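Local coordinates for protein hyaluronidase (Thermobaculum terrenum, PDB 5DIY) that probably hydrolyses beta-linked N-acetylglucosamine, as a bacterial O-GlcNAc hydrolase of glycoside hydrolase family 84, at residues E234-R243 / F307-E317. Numbering follows the deposited sequence.
Sequences ELHIGPYDHR and FYQSNTISCLE
L316 pushes its two methyls into the bend of 239-243: CD1 lies 3.3 Å from the carbonyl O of P239, while CD2 meets the guanidinium of R243 and the carbonyl of D241. Nearer the middle of the contact, the Y308 ring lies against G238, with CE1 3.3 Å from G238 CA, and its CZ also touches P239 CD; the absence of a side chain at G238 lets the ring come this close. CG of Y308 is anti to its backbone N (chi1 174°), which carries the ring away from the backbone of 307-308 toward 237-239. L235 CD2 meets F307 CE2 at 4.0 Å, the two side chains at about a right angle.

No direct hydrogen bond joins the segments; waters do the polar work. One links L235 N to N311 OD1, another G238 N to N311 O. A further water donates to both D241 OD2 and E317 OE2, probably easing the proximity of two carboxylates 4.3 Å apart.

H236 presents its ring edge to I313 O, CD2 standing 3.3 Å away. Its NE2 donates in the ring plane to the anti lone pair of E234 OE1 (2.7 Å, 159°), its ND1 is bonded to P225 O, and the E234 carboxylate rests on I313 CG2. An alanine at E234 would probably deprive H236 NE2 and R435 of this carboxylate partner, leaving the ring held less firmly, by the P225 bond.

The contact thus joins the loop between barrel strands 218-222 and 251-256 to the chain leaving helix 301-308. W375 of helix 373-398 packs on L235 and N311, helix 284-296 covers P239, and R243 reaches back to D222 at the end of strand 218-222, near the sugar-binding N223.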
ATOM      1  N   GLU C 234      -4.686   1.513   6.823  1.00 22.92           N
ATOM      2  CA  GLU C 234      -3.453   2.302   6.738  1.00 22.80           C
ATOM      3  C   GLU C 234      -3.476   3.269   5.572  1.00 22.94           C
ATOM      4  O   GLU C 234      -3.697   2.854   4.434  1.00 23.54           O
ATOM      5  CB  GLU C 234      -2.260   1.370   6.580  1.00 22.48           C
ATOM      6  CG  GLU C 234      -2.084   0.421   7.747  1.00 22.66           C
ATOM      7  CD  GLU C 234      -1.238  -0.793   7.421  1.00 22.81           C
ATOM      8  OE1 GLU C 234      -0.534  -0.812   6.382  1.00 22.76           O
ATOM      9  OE2 GLU C 234      -1.281  -1.729   8.234  1.00 23.02           O
ATOM     10  N   LEU C 235      -3.241   4.555   5.851  1.00 22.95           N
ATOM     11  CA  LEU C 235      -3.077   5.546   4.795  1.00 22.58           C
ATOM     12  C   LEU C 235      -1.616   5.555   4.345  1.00 22.36           C
ATOM     13  O   LEU C 235      -0.754   6.159   4.999  1.00 21.58           O
ATOM     14  CB  LEU C 235      -3.513   6.938   5.249  1.00 22.60           C
ATOM     15  CG  LEU C 235      -3.425   8.047   4.199  1.00 23.20           C
ATOM     16  CD1 LEU C 235      -4.342   7.757   3.017  1.00 23.36           C
ATOM     17  CD2 LEU C 235      -3.743   9.399   4.822  1.00 23.74           C
ATOM     18  N   HIS C 236      -1.353   4.905   3.214  1.00 22.17           N
ATOM     19  CA  HIS C 236       0.005   4.801   2.674  1.00 22.46           C
ATOM     20  C   HIS C 236       0.347   6.019   1.831  1.00 23.21           C
ATOM     21  O   HIS C 236       0.384   5.947   0.593  1.00 23.99           O
ATOM     22  CB  HIS C 236       0.167   3.526   1.845  1.00 22.15           C
ATOM     23  CG  HIS C 236       0.057   2.265   2.642  1.00 21.81           C
ATOM     24  ND1 HIS C 236      -0.192   1.042   2.060  1.00 22.25           N
ATOM     25  CD2 HIS C 236       0.157   2.036   3.971  1.00 22.17           C
ATOM     26  CE1 HIS C 236      -0.224   0.110   2.995  1.00 21.97           C
ATOM     27  NE2 HIS C 236      -0.020   0.687   4.166  1.00 21.76           N
ATOM     28  N   ILE C 237       0.613   7.136   2.504  1.00 23.39           N
ATOM     29  CA  ILE C 237       1.000   8.374   1.817  1.00 23.80           C
ATOM     30  C   ILE C 237       2.487   8.715   1.934  1.00 23.25           C
ATOM     31  O   ILE C 237       2.918   9.715   1.369  1.00 23.30           O
ATOM     32  CB  ILE C 237       0.127   9.584   2.235  1.00 24.35           C
ATOM     33  CG1 ILE C 237       0.079   9.753   3.761  1.00 24.71           C
ATOM     34  CG2 ILE C 237      -1.266   9.434   1.635  1.00 24.76           C
ATOM     35  CD1 ILE C 237      -0.356  11.134   4.210  1.00 25.29           C
ATOM     36  N   GLY C 238       3.268   7.885   2.629  1.00 23.11           N
ATOM     37  CA  GLY C 238       4.695   8.139   2.816  1.00 23.52           C
ATOM     38  C   GLY C 238       5.498   7.975   1.536  1.00 24.55           C
ATOM     39  O   GLY C 238       5.017   7.365   0.578  1.00 24.67           O
ATOM     40  N   PRO C 239       6.739   8.498   1.513  1.00 24.88           N
ATOM     41  CA  PRO C 239       7.522   8.424   0.284  1.00 25.19           C
ATOM     42  C   PRO C 239       7.933   7.005  -0.083  1.00 24.44           C
ATOM     43  O   PRO C 239       8.107   6.157   0.794  1.00 26.34           O
ATOM     44  CB  PRO C 239       8.760   9.266   0.614  1.00 25.61           C
ATOM     45  CG  PRO C 239       8.944   9.058   2.076  1.00 25.58           C
ATOM     46  CD  PRO C 239       7.544   9.016   2.634  1.00 25.90           C
ATOM     47  N   TYR C 240       8.065   6.763  -1.381  1.00 24.00           N
ATOM     48  CA  TYR C 240       8.761   5.588  -1.902  1.00 23.21           C
ATOM     49  C   TYR C 240      10.135   5.506  -1.232  1.00 23.71           C
ATOM     50  O   TYR C 240      10.820   6.526  -1.096  1.00 22.54           O
ATOM     51  CB  TYR C 240       8.916   5.717  -3.419  1.00 23.01           C
ATOM     52  CG  TYR C 240       9.258   4.439  -4.143  1.00 23.09           C
ATOM     53  CD1 TYR C 240       8.366   3.372  -4.172  1.00 23.55           C
ATOM     54  CD2 TYR C 240      10.464   4.304  -4.833  1.00 23.61           C
ATOM     55  CE1 TYR C 240       8.670   2.198  -4.853  1.00 23.57           C
ATOM     56  CE2 TYR C 240      10.776   3.133  -5.513  1.00 23.53           C
ATOM     57  CZ  TYR C 240       9.879   2.091  -5.518  1.00 23.20           C
ATOM     58  OH  TYR C 240      10.201   0.957  -6.205  1.00 24.69           O
ATOM     59  N   ASP C 241      10.522   4.317  -0.774  1.00 24.31           N
ATOM     60  CA  ASP C 241      11.748   4.195   0.019  1.00 25.65           C
ATOM     61  C   ASP C 241      12.317   2.788   0.047  1.00 25.68           C
ATOM     62  O   ASP C 241      11.616   1.814  -0.235  1.00 25.42           O
ATOM     63  CB  ASP C 241      11.481   4.662   1.465  1.00 26.15           C
ATOM     64  CG  ASP C 241      12.688   5.322   2.122  1.00 27.05           C
ATOM     65  OD1 ASP C 241      13.820   5.263   1.587  1.00 27.08           O
ATOM     66  OD2 ASP C 241      12.495   5.899   3.209  1.00 27.50           O
ATOM     67  N   HIS C 242      13.605   2.716   0.391  1.00 26.47           N
ATOM     68  CA  HIS C 242      14.328   1.463   0.651  1.00 26.50           C
ATOM     69  C   HIS C 242      14.497   0.597  -0.593  1.00 26.11           C
ATOM     70  O   HIS C 242      14.607  -0.627  -0.496  1.00 26.25           O
ATOM     71  CB  HIS C 242      13.668   0.680   1.790  1.00 27.16           C
ATOM     72  CG  HIS C 242      13.405   1.509   3.004  1.00 27.50           C
ATOM     73  ND1 HIS C 242      12.251   1.401   3.750  1.00 28.90           N
ATOM     74  CD2 HIS C 242      14.138   2.487   3.585  1.00 28.27           C
ATOM     75  CE1 HIS C 242      12.298   2.265   4.749  1.00 28.78           C
ATOM     76  NE2 HIS C 242      13.433   2.934   4.672  1.00 28.97           N
ATOM     77  N   ARG C 243      14.533   1.249  -1.753  1.00 25.51           N
ATOM     78  CA  ARG C 243      14.830   0.590  -3.013  1.00 26.06           C
ATOM     79  C   ARG C 243      16.231   1.033  -3.377  1.00 26.76           C
ATOM     80  O   ARG C 243      16.501   2.231  -3.444  1.00 26.60           O
ATOM     81  CB  ARG C 243      13.818   0.975  -4.103  1.00 25.12           C
ATOM     82  CG  ARG C 243      12.594   0.073  -4.152  1.00 24.85           C
ATOM     83  CD  ARG C 243      11.723   0.231  -2.918  1.00 24.86           C
ATOM     84  NE  ARG C 243      10.601  -0.715  -2.867  1.00 25.20           N
ATOM     85  CZ  ARG C 243      10.102  -1.267  -1.752  1.00 25.24           C
ATOM     86  NH1 ARG C 243      10.622  -1.013  -0.549  1.00 25.74           N
ATOM     87  NH2 ARG C 243       9.078  -2.110  -1.835  1.00 25.62           N
ATOM     88  N   PHE C 307       0.905  15.674  10.135  1.00 25.07           N
ATOM     89  CA  PHE C 307      -0.116  14.654   9.971  1.00 24.49           C
ATOM     90  C   PHE C 307       0.510  13.325   9.519  1.00 24.03           C
ATOM     91  O   PHE C 307       0.054  12.253   9.937  1.00 22.38           O
ATOM     92  CB  PHE C 307      -1.174  15.139   8.971  1.00 24.20           C
ATOM     93  CG  PHE C 307      -2.260  14.142   8.693  1.00 24.27           C
ATOM     94  CD1 PHE C 307      -3.181  13.804   9.680  1.00 24.26           C
ATOM     95  CD2 PHE C 307      -2.381  13.555   7.433  1.00 24.71           C
ATOM     96  CE1 PHE C 307      -4.189  12.890   9.428  1.00 24.61           C
ATOM     97  CE2 PHE C 307      -3.396  12.642   7.171  1.00 24.74           C
ATOM     98  CZ  PHE C 307      -4.298  12.305   8.170  1.00 25.19           C
ATOM     99  N   TYR C 308       1.554  13.405   8.685  1.00 24.44           N
ATOM    100  CA  TYR C 308       2.248  12.207   8.198  1.00 24.48           C
ATOM    101  C   TYR C 308       2.926  11.418   9.327  1.00 24.68           C
ATOM    102  O   TYR C 308       3.022  10.197   9.237  1.00 25.14           O
ATOM    103  CB  TYR C 308       3.249  12.507   7.060  1.00 24.19           C
ATOM    104  CG  TYR C 308       4.043  11.268   6.686  1.00 24.59           C
ATOM    105  CD1 TYR C 308       3.386  10.102   6.272  1.00 24.87           C
ATOM    106  CD2 TYR C 308       5.434  11.225   6.824  1.00 24.70           C
ATOM    107  CE1 TYR C 308       4.086   8.936   5.987  1.00 24.97           C
ATOM    108  CE2 TYR C 308       6.146  10.061   6.530  1.00 25.38           C
ATOM    109  CZ  TYR C 308       5.465   8.921   6.111  1.00 25.06           C
ATOM    110  OH  TYR C 308       6.144   7.765   5.823  1.00 25.30           O
ATOM    111  N   GLN C 309       3.347  12.090  10.400  1.00 24.99           N
ATOM    112  CA  GLN C 309       3.930  11.390  11.559  1.00 25.01           C
ATOM    113  C   GLN C 309       3.003  10.335  12.194  1.00 24.48           C
ATOM    114  O   GLN C 309       3.490   9.371  12.772  1.00 25.87           O
ATOM    115  CB  GLN C 309       4.371  12.383  12.629  1.00 25.21           C
ATOM    116  CG  GLN C 309       5.558  13.243  12.243  1.00 25.61           C
ATOM    117  CD  GLN C 309       5.905  14.268  13.308  1.00 26.80           C
ATOM    118  OE1 GLN C 309       5.091  14.583  14.181  1.00 26.62           O
ATOM    119  NE2 GLN C 309       7.126  14.788  13.248  1.00 27.38           N
ATOM    120  N   SER C 310       1.689  10.522  12.068  1.00 23.87           N
ATOM    121  CA  SER C 310       0.681   9.560  12.530  1.00 23.77           C
ATOM    122  C   SER C 310       0.190   8.584  11.432  1.00 24.32           C
ATOM    123  O   SER C 310      -0.659   7.724  11.706  1.00 24.79           O
ATOM    124  CB  SER C 310      -0.512  10.321  13.146  1.00 24.28           C
ATOM    125  OG  SER C 310      -0.174  10.888  14.407  1.00 23.94           O
ATOM    126  N   ASN C 311       0.726   8.697  10.212  1.00 24.13           N
ATOM    127  CA  ASN C 311       0.379   7.804   9.102  1.00 24.17           C
ATOM    128  C   ASN C 311       1.604   7.158   8.455  1.00 23.96           C
ATOM    129  O   ASN C 311       1.659   6.996   7.231  1.00 23.91           O
ATOM    130  CB  ASN C 311      -0.430   8.576   8.055  1.00 24.77           C
ATOM    131  CG  ASN C 311      -1.765   9.046   8.593  1.00 25.09           C
ATOM    132  OD1 ASN C 311      -2.709   8.266   8.697  1.00 24.79           O
ATOM    133  ND2 ASN C 311      -1.846  10.321   8.954  1.00 26.29           N
ATOM    134  N   THR C 312       2.578   6.774   9.279  1.00 23.24           N
ATOM    135  CA  THR C 312       3.812   6.167   8.786  1.00 23.12           C
ATOM    136  C   THR C 312       3.684   4.665   8.503  1.00 23.29           C
ATOM    137  O   THR C 312       4.451   4.143   7.692  1.00 23.48           O
ATOM    138  CB  THR C 312       4.991   6.386   9.759  1.00 23.16           C
ATOM    139  OG1 THR C 312       4.665   5.853  11.048  1.00 23.45           O
ATOM    140  CG2 THR C 312       5.304   7.854   9.893  1.00 23.51           C
ATOM    141  N   ILE C 313       2.720   3.983   9.138  1.00 23.00           N
ATOM    142  CA  ILE C 313       2.654   2.522   9.098  1.00 23.60           C
ATOM    143  C   ILE C 313       2.436   2.037   7.656  1.00 23.96           C
ATOM    144  O   ILE C 313       1.464   2.407   6.993  1.00 24.02           O
ATOM    145  CB  ILE C 313       1.581   1.914  10.047  1.00 23.99           C
ATOM    146  CG1 ILE C 313       1.908   2.217  11.515  1.00 24.48           C
ATOM    147  CG2 ILE C 313       1.504   0.396   9.868  1.00 24.43           C
ATOM    148  CD1 ILE C 313       0.763   1.963  12.478  1.00 25.16           C
ATOM    149  N   SER C 314       3.375   1.227   7.187  1.00 23.59           N
ATOM    150  CA  SER C 314       3.298   0.562   5.888  1.00 23.41           C
ATOM    151  C   SER C 314       4.383  -0.500   5.855  1.00 23.63           C
ATOM    152  O   SER C 314       5.194  -0.574   6.776  1.00 23.73           O
ATOM    153  CB  SER C 314       3.527   1.560   4.745  1.00 22.83           C
ATOM    154  OG  SER C 314       4.882   1.963   4.676  1.00 22.09           O
ATOM    155  N   CYS C 315       4.441  -1.284   4.781  1.00 23.44           N
ATOM    156  CA  CYS C 315       5.563  -2.203   4.572  1.00 24.38           C
ATOM    157  C   CYS C 315       6.933  -1.495   4.626  1.00 24.58           C
ATOM    158  O   CYS C 315       7.922  -2.095   5.038  1.00 25.14           O
ATOM    159  CB  CYS C 315       5.414  -2.944   3.237  1.00 24.39           C
ATOM    160  SG  CYS C 315       5.551  -1.902   1.762  1.00 26.06           S
ATOM    161  N   LEU C 316       6.979  -0.230   4.211  1.00 25.12           N
ATOM    162  CA  LEU C 316       8.210   0.571   4.240  1.00 25.83           C
ATOM    163  C   LEU C 316       8.602   1.017   5.655  1.00 26.65           C
ATOM    164  O   LEU C 316       9.784   1.152   5.951  1.00 27.48           O
ATOM    165  CB  LEU C 316       8.069   1.804   3.343  1.00 25.58           C
ATOM    166  CG  LEU C 316       7.714   1.559   1.872  1.00 26.29           C
ATOM    167  CD1 LEU C 316       7.566   2.875   1.125  1.00 26.26           C
ATOM    168  CD2 LEU C 316       8.756   0.680   1.199  1.00 26.78           C
ATOM    169  N   GLU C 317       7.615   1.273   6.512  1.00 26.62           N
ATOM    170  CA  GLU C 317       7.865   1.642   7.905  1.00 26.82           C
ATOM    171  C   GLU C 317       6.906   0.856   8.781  1.00 26.47           C
ATOM    172  O   GLU C 317       5.878   1.389   9.191  1.00 26.02           O
ATOM    173  CB  GLU C 317       7.669   3.145   8.120  1.00 26.69           C
ATOM    174  CG  GLU C 317       8.604   4.039   7.326  1.00 28.01           C
ATOM    175  CD  GLU C 317      10.074   3.848   7.660  1.00 27.51           C
ATOM    176  OE1 GLU C 317      10.403   3.314   8.740  1.00 28.21           O
ATOM    177  OE2 GLU C 317      10.906   4.240   6.823  1.00 27.83           O
TER
HETATM  178  O   HOH W   1      -2.946   5.392   8.634  1.00 23.02           O
HETATM  179  O   HOH W   2      -0.272   4.495   7.448  1.00 25.32           O
HETATM  180  O   HOH W   3       2.585   5.822   4.689  1.00 21.49           O
HETATM  181  O   HOH W   4       7.408   5.711   3.560  1.00 22.02           O
HETATM  182  O   HOH W   5      10.101   5.757   4.553  1.00 27.98           O